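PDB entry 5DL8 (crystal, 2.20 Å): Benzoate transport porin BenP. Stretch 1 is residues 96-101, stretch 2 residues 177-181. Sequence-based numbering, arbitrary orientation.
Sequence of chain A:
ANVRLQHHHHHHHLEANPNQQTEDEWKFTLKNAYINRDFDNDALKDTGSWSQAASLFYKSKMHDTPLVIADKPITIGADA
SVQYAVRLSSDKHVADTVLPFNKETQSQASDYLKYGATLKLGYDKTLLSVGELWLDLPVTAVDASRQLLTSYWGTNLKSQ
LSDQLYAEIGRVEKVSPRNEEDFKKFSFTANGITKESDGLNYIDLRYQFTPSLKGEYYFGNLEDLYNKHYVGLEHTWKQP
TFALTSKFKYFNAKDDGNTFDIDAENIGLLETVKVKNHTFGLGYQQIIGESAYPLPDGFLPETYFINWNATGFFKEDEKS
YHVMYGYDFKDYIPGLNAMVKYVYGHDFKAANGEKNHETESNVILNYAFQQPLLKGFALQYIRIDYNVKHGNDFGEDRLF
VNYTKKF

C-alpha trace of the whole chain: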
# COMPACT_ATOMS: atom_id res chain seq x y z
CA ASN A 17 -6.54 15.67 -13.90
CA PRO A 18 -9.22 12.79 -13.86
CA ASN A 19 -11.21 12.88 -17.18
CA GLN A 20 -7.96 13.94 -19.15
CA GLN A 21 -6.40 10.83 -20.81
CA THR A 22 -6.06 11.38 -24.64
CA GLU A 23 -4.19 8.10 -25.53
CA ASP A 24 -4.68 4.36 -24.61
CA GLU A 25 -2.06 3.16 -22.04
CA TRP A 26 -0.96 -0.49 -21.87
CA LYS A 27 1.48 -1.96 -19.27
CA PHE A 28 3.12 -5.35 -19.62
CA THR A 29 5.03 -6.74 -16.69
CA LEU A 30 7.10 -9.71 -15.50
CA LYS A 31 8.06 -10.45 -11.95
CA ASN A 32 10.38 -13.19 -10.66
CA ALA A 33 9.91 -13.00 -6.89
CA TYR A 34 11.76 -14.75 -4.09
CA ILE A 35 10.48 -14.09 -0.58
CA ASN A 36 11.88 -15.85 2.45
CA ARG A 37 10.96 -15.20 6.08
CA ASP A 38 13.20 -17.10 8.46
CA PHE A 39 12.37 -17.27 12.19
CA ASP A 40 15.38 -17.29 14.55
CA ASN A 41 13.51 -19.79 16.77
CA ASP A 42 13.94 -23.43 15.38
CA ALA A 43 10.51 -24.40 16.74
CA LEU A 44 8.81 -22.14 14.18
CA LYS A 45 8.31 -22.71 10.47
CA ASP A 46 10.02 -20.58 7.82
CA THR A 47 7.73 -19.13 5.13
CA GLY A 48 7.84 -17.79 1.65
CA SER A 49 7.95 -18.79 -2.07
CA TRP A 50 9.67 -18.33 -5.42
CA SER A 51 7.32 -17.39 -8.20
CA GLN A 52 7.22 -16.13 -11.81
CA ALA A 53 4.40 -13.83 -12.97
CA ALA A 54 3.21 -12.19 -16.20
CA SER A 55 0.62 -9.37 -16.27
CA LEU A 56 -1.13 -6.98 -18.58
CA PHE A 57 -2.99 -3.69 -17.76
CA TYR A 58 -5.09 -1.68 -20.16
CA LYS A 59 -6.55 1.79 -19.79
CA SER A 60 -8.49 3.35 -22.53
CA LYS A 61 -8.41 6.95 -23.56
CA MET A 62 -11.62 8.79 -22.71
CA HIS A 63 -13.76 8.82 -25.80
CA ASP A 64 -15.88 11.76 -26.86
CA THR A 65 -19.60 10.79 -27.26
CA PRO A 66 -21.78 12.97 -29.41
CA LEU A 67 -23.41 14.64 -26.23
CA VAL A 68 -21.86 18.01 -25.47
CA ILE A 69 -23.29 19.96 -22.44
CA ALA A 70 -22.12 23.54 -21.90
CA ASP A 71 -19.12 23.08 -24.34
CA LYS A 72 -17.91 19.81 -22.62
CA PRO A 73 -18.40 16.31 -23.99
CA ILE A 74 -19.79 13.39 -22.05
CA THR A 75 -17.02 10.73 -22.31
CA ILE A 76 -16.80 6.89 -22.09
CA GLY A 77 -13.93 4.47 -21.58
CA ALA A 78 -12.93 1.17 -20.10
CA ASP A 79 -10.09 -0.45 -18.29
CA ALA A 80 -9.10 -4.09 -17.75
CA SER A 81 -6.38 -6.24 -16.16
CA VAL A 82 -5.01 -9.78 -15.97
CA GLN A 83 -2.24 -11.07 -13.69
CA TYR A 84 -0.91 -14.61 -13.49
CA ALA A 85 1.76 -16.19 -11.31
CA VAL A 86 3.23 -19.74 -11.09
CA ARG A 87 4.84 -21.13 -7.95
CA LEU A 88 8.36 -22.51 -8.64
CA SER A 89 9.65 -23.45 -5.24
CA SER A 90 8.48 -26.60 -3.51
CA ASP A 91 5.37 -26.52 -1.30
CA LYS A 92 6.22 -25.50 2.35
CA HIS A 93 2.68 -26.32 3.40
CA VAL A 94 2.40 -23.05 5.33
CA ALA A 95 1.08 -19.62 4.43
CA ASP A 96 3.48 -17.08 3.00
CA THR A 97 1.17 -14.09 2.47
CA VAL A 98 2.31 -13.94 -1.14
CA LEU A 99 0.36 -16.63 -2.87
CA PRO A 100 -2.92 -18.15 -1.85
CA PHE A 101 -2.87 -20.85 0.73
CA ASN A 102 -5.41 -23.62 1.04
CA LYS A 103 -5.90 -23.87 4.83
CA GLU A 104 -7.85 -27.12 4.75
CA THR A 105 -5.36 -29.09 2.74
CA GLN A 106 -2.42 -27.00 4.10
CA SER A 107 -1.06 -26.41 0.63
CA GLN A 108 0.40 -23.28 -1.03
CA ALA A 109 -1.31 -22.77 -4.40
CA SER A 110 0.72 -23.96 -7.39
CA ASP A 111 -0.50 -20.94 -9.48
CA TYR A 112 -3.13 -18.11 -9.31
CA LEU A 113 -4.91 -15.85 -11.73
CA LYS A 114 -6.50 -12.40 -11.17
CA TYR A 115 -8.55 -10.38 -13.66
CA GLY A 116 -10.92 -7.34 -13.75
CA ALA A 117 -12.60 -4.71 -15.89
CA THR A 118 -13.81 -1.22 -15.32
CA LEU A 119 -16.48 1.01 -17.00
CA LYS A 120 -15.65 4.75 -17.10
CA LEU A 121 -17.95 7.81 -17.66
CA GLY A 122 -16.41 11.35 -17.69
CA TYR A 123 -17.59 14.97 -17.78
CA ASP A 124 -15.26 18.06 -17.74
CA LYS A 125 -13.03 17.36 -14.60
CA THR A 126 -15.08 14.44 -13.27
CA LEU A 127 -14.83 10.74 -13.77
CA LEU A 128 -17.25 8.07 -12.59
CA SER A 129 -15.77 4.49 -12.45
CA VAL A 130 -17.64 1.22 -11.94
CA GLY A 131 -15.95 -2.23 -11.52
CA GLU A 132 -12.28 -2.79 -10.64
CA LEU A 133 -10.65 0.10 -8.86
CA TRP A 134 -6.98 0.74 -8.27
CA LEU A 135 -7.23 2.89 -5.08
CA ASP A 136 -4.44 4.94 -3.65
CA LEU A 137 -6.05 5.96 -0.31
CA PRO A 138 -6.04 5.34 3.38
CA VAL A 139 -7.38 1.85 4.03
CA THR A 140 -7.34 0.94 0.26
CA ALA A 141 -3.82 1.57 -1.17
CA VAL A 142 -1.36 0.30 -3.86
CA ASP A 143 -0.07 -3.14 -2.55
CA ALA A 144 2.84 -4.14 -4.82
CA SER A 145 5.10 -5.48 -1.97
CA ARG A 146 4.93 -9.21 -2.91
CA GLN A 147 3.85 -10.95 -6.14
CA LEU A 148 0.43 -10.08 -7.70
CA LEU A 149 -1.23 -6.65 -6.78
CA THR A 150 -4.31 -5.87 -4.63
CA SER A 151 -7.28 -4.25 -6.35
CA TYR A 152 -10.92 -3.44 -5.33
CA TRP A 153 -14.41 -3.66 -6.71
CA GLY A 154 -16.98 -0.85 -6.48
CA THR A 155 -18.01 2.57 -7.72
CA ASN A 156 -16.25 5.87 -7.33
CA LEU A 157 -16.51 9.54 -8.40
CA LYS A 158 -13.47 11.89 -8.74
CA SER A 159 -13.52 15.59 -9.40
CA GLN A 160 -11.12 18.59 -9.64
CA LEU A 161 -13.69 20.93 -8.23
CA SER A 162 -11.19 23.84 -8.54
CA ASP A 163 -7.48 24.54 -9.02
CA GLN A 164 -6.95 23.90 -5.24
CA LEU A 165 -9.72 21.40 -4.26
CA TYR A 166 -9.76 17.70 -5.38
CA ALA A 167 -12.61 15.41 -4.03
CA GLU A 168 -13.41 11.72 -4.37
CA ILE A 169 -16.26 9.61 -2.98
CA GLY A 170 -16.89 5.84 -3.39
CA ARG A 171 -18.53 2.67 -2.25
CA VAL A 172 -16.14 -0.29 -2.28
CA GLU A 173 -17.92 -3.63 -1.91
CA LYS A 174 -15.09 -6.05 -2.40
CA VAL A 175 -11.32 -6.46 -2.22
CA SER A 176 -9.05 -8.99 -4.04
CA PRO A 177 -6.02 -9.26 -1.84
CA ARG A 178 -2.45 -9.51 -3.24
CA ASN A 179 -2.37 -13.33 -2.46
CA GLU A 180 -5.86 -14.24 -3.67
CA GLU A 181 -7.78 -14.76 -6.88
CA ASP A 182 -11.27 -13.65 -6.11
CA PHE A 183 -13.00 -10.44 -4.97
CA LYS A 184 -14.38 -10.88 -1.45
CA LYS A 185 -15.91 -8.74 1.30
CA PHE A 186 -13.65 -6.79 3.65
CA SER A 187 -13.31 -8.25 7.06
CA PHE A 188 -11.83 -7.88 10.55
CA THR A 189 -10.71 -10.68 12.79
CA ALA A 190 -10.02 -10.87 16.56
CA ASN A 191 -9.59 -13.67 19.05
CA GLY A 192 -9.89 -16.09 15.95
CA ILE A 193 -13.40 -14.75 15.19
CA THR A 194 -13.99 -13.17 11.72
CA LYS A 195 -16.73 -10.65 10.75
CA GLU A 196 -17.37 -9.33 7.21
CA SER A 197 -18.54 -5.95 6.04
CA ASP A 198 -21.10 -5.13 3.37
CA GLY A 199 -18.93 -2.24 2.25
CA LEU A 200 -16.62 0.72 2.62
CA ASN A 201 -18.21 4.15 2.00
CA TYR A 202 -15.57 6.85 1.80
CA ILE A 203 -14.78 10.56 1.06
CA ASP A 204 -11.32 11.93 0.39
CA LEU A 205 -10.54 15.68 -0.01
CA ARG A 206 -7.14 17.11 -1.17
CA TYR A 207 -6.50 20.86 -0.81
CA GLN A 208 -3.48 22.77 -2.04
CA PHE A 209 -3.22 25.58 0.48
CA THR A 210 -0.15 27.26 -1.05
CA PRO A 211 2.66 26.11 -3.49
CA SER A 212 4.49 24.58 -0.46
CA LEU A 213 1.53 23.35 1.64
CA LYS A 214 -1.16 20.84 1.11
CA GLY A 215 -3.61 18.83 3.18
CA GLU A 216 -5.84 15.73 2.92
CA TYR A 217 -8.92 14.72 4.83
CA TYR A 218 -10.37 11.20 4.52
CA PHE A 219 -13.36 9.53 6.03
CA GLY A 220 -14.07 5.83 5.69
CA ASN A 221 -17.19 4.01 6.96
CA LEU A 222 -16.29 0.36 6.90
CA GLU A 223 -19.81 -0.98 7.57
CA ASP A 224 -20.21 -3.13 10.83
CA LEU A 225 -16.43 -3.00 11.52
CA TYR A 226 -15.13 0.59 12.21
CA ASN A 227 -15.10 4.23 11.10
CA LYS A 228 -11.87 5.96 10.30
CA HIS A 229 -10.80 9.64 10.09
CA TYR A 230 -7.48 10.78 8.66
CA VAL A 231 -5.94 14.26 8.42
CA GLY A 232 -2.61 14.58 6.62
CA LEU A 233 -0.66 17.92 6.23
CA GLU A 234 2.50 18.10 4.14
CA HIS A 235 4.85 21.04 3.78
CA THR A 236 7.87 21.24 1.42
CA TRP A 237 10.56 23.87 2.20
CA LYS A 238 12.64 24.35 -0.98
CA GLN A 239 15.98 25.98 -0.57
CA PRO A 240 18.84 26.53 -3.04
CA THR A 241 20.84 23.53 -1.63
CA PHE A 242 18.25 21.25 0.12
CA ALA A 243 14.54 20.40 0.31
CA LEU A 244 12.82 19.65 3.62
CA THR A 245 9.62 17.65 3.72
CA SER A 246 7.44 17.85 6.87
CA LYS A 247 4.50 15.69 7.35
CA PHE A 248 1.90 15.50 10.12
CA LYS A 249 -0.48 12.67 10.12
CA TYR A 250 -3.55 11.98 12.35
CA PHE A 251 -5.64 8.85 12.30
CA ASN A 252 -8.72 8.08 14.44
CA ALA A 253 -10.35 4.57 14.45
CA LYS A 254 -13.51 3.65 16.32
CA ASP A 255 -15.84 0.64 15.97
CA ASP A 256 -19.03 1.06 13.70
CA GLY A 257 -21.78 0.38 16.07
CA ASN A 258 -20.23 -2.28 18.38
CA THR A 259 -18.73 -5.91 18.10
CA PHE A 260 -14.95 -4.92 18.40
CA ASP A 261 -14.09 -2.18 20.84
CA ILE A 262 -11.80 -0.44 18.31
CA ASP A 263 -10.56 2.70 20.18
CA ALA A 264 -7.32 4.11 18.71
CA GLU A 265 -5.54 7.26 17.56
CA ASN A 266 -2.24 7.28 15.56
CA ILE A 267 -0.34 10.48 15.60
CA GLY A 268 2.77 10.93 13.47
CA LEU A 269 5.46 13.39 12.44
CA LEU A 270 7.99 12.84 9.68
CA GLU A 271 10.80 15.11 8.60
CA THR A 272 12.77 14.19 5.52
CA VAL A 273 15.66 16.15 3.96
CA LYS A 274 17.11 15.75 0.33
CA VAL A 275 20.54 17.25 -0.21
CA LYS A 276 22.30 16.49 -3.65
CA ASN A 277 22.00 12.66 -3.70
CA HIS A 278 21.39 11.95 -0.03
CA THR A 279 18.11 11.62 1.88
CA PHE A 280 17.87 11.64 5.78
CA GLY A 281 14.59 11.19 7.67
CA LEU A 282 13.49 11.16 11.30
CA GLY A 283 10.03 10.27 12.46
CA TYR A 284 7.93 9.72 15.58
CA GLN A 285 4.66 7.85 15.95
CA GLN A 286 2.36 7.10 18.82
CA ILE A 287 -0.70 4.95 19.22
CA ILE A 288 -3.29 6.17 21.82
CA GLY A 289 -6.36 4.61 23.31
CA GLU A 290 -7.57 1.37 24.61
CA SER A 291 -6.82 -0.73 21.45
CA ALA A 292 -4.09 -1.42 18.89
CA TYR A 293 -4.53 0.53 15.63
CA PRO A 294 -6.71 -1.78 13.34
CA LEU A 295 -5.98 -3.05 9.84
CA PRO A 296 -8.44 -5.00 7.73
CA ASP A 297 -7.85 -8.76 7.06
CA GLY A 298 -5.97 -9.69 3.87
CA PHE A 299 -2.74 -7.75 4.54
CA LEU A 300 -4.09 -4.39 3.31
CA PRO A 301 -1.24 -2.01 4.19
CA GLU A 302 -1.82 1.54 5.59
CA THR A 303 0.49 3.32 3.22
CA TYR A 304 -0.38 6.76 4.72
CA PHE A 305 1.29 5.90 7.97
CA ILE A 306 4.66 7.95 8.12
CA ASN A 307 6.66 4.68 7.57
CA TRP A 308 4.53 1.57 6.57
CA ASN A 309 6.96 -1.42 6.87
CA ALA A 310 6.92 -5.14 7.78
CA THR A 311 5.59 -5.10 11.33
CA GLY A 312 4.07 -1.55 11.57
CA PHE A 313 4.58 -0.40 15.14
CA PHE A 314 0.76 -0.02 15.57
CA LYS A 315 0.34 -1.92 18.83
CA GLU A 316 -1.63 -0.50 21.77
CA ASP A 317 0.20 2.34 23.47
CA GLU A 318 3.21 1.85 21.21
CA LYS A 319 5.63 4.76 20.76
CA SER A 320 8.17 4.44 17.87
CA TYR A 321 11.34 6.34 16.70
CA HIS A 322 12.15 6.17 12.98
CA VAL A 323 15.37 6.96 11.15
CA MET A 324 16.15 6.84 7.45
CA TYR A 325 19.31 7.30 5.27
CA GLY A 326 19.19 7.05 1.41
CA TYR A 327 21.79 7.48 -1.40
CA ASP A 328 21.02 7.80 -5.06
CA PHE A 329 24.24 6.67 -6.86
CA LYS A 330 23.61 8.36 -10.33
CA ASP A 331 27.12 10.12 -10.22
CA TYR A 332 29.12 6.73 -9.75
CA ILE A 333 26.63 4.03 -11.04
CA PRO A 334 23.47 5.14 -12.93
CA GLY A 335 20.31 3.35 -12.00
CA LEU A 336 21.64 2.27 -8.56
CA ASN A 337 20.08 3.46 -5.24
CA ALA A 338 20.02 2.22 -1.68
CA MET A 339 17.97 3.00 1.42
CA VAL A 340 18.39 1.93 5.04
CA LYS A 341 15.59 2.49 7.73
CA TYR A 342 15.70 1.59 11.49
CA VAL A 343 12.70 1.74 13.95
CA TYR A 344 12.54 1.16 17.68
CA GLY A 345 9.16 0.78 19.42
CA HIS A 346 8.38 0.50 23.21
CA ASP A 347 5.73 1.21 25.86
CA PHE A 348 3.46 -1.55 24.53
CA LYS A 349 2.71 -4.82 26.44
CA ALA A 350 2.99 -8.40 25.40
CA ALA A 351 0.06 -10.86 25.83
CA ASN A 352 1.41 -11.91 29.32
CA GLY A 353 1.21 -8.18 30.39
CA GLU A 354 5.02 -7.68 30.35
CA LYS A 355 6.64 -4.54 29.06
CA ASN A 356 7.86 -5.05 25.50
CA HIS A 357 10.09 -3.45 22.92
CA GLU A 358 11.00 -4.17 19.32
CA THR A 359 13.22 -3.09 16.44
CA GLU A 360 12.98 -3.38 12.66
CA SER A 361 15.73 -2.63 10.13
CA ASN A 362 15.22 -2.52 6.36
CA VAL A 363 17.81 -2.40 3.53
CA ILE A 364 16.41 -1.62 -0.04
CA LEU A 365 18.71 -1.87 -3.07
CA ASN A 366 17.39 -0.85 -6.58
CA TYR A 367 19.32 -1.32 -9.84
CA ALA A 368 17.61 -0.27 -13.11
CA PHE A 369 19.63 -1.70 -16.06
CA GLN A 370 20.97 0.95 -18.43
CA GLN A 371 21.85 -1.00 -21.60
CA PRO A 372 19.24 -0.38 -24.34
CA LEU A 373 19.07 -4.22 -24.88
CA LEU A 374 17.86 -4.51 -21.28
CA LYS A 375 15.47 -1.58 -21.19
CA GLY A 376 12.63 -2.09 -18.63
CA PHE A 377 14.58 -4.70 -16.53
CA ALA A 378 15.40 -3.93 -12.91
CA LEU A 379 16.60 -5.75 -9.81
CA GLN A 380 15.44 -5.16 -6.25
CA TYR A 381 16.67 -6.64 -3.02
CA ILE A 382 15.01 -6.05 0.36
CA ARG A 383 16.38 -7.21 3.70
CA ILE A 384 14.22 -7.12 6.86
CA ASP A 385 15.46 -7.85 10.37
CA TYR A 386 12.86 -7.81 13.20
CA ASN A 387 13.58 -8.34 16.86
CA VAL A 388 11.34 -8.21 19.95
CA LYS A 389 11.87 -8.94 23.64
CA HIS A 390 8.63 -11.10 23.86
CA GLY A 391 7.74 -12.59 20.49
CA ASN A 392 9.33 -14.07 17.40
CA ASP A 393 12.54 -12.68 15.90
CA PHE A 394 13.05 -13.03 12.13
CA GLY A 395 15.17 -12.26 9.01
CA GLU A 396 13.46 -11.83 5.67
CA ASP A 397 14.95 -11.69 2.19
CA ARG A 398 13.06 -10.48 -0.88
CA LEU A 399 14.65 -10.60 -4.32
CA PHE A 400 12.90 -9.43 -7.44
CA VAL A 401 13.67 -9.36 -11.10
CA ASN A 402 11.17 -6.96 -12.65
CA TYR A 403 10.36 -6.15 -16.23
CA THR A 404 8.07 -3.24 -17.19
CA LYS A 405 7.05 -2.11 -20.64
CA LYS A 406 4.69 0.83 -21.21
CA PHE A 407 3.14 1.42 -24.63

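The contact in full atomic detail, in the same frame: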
# COMPACT_ATOMS: atom_id res chain seq x y z
N ASP A 96 2.45 -18.12 3.23
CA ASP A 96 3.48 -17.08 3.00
C ASP A 96 3.01 -15.63 2.92
O ASP A 96 3.84 -14.73 2.94
CB ASP A 96 4.40 -17.51 1.75
CG ASP A 96 3.68 -17.47 0.41
OD1 ASP A 96 2.44 -17.13 0.32
OD2 ASP A 96 4.43 -17.71 -0.56
N THR A 97 1.73 -15.43 2.73
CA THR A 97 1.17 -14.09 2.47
C THR A 97 1.47 -13.49 1.15
O THR A 97 1.22 -12.24 0.99
CB THR A 97 1.48 -12.96 3.58
OG1 THR A 97 2.76 -12.43 3.29
CG2 THR A 97 1.44 -13.51 5.09
N VAL A 98 1.94 -14.35 0.21
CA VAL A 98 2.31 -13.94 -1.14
C VAL A 98 1.37 -14.53 -2.13
O VAL A 98 0.89 -13.83 -3.08
CB VAL A 98 3.77 -14.37 -1.54
CG1 VAL A 98 4.12 -13.78 -2.89
CG2 VAL A 98 4.74 -13.82 -0.49
N LEU A 99 1.18 -15.84 -1.97
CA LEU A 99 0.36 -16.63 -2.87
C LEU A 99 -0.76 -17.18 -2.03
O LEU A 99 -0.64 -17.26 -0.83
CB LEU A 99 1.12 -17.85 -3.52
CG LEU A 99 2.54 -17.58 -4.08
CD1 LEU A 99 3.30 -18.93 -4.42
CD2 LEU A 99 2.60 -16.61 -5.27
N PRO A 100 -1.86 -17.59 -2.67
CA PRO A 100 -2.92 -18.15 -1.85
C PRO A 100 -2.41 -19.37 -1.07
O PRO A 100 -1.39 -20.03 -1.54
CB PRO A 100 -3.96 -18.64 -2.89
CG PRO A 100 -3.67 -17.86 -4.12
CD PRO A 100 -2.21 -17.53 -4.08
N PHE A 101 -3.15 -19.71 -0.04
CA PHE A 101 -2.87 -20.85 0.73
C PHE A 101 -4.15 -21.61 1.02
O PHE A 101 -5.14 -21.05 1.48
CB PHE A 101 -2.19 -20.44 2.03
CG PHE A 101 -1.86 -21.61 2.97
CD1 PHE A 101 -0.81 -22.50 2.66
CD2 PHE A 101 -2.54 -21.75 4.23
CE1 PHE A 101 -0.49 -23.55 3.53
CE2 PHE A 101 -2.21 -22.81 5.11
CZ PHE A 101 -1.18 -23.68 4.76
N PRO A 177 -7.39 -9.42 -2.40
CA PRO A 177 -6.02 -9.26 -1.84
C PRO A 177 -4.83 -9.74 -2.73
O PRO A 177 -5.03 -10.52 -3.65
CB PRO A 177 -6.10 -10.08 -0.51
CG PRO A 177 -7.50 -9.99 -0.12
CD PRO A 177 -8.26 -10.12 -1.45
N ARG A 178 -3.63 -9.23 -2.45
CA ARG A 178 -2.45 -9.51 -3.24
C ARG A 178 -2.22 -11.08 -3.44
O ARG A 178 -1.81 -11.48 -4.48
CB ARG A 178 -1.23 -8.85 -2.60
CG ARG A 178 -0.75 -9.55 -1.36
CD ARG A 178 0.21 -8.72 -0.58
NE ARG A 178 0.75 -9.44 0.60
CZ ARG A 178 1.33 -8.82 1.67
NH1 ARG A 178 1.34 -7.42 1.73
NH2 ARG A 178 1.84 -9.56 2.70
N ASN A 179 -2.62 -11.91 -2.46
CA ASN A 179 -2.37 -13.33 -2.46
C ASN A 179 -3.61 -14.10 -2.73
O ASN A 179 -3.66 -15.28 -2.30
CB ASN A 179 -1.72 -13.78 -1.10
CG ASN A 179 -2.64 -13.58 0.13
OD1 ASN A 179 -3.29 -12.59 0.28
ND2 ASN A 179 -2.61 -14.51 1.05
N GLU A 180 -4.62 -13.51 -3.42
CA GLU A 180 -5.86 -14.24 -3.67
C GLU A 180 -6.33 -13.97 -5.06
O GLU A 180 -6.00 -12.96 -5.62
CB GLU A 180 -7.05 -13.87 -2.69
CG GLU A 180 -6.78 -13.91 -1.22
CD GLU A 180 -6.65 -15.31 -0.64
OE1 GLU A 180 -6.88 -16.33 -1.37
OE2 GLU A 180 -6.30 -15.42 0.58
N GLU A 181 -7.22 -14.83 -5.52
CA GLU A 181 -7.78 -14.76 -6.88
C GLU A 181 -9.06 -14.03 -7.01
O GLU A 181 -9.34 -13.53 -8.04
CB GLU A 181 -8.15 -16.19 -7.43
CG GLU A 181 -6.92 -17.10 -7.60
CD GLU A 181 -7.13 -18.29 -8.58
OE1 GLU A 181 -8.07 -19.02 -8.46
OE2 GLU A 181 -6.33 -18.50 -9.47
O HOH W 1 -0.48 -17.03 1.85
O HOH W 2 -4.93 -17.73 1.01

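Two irregular loop segments of the porin BenP, 79 or more residues apart in sequence where they touch, bury 304 Å², both sides summed; Asn 179 (79 Å²), Thr 97 (60 Å²) and Pro 100 (56 Å²) are the most covered. All direct hydrogen bonds between the stretches come from Arg 178, whose planar guanidinium offers two N-H groups along one edge to a single carbonyl. O of Thr 97 accepts from NE of Arg 178 (2.9 Å) and, less linearly, from its NH2 (3.2 Å); this NH2 also donates to OG1 of Thr 97 (3.1 Å). OG1 of Thr 97 in turn donates to O of Asp 96 (2.6 Å). OD1 of Asp 96 braces its own stretch, accepting from N of Val 98 (2.8 Å) and N of Leu 99 (2.9 Å).

Packing centres on Asn 179, within the type I turn Pro 177 to Glu 180; its CA-to-CB bond points toward stretch 1. CB of Asn 179 lies 3.3 Å from O of Val 98, and CA of Asn 179 makes a CA-H...O contact with the same O (3.4 Å). The CA-to-CB bonds of Val 98 and Leu 99 point away, so their backbone meets Asn 179. N of Pro 100, lacking a hydrogen, sits 3.0 Å from O of Asn 179 without bonding.

Water 1 links N of Thr 97, O of Leu 99 and, weakly, ND2 of Asn 179; water 2 bridges N of Phe 101 to OE2 of Glu 180.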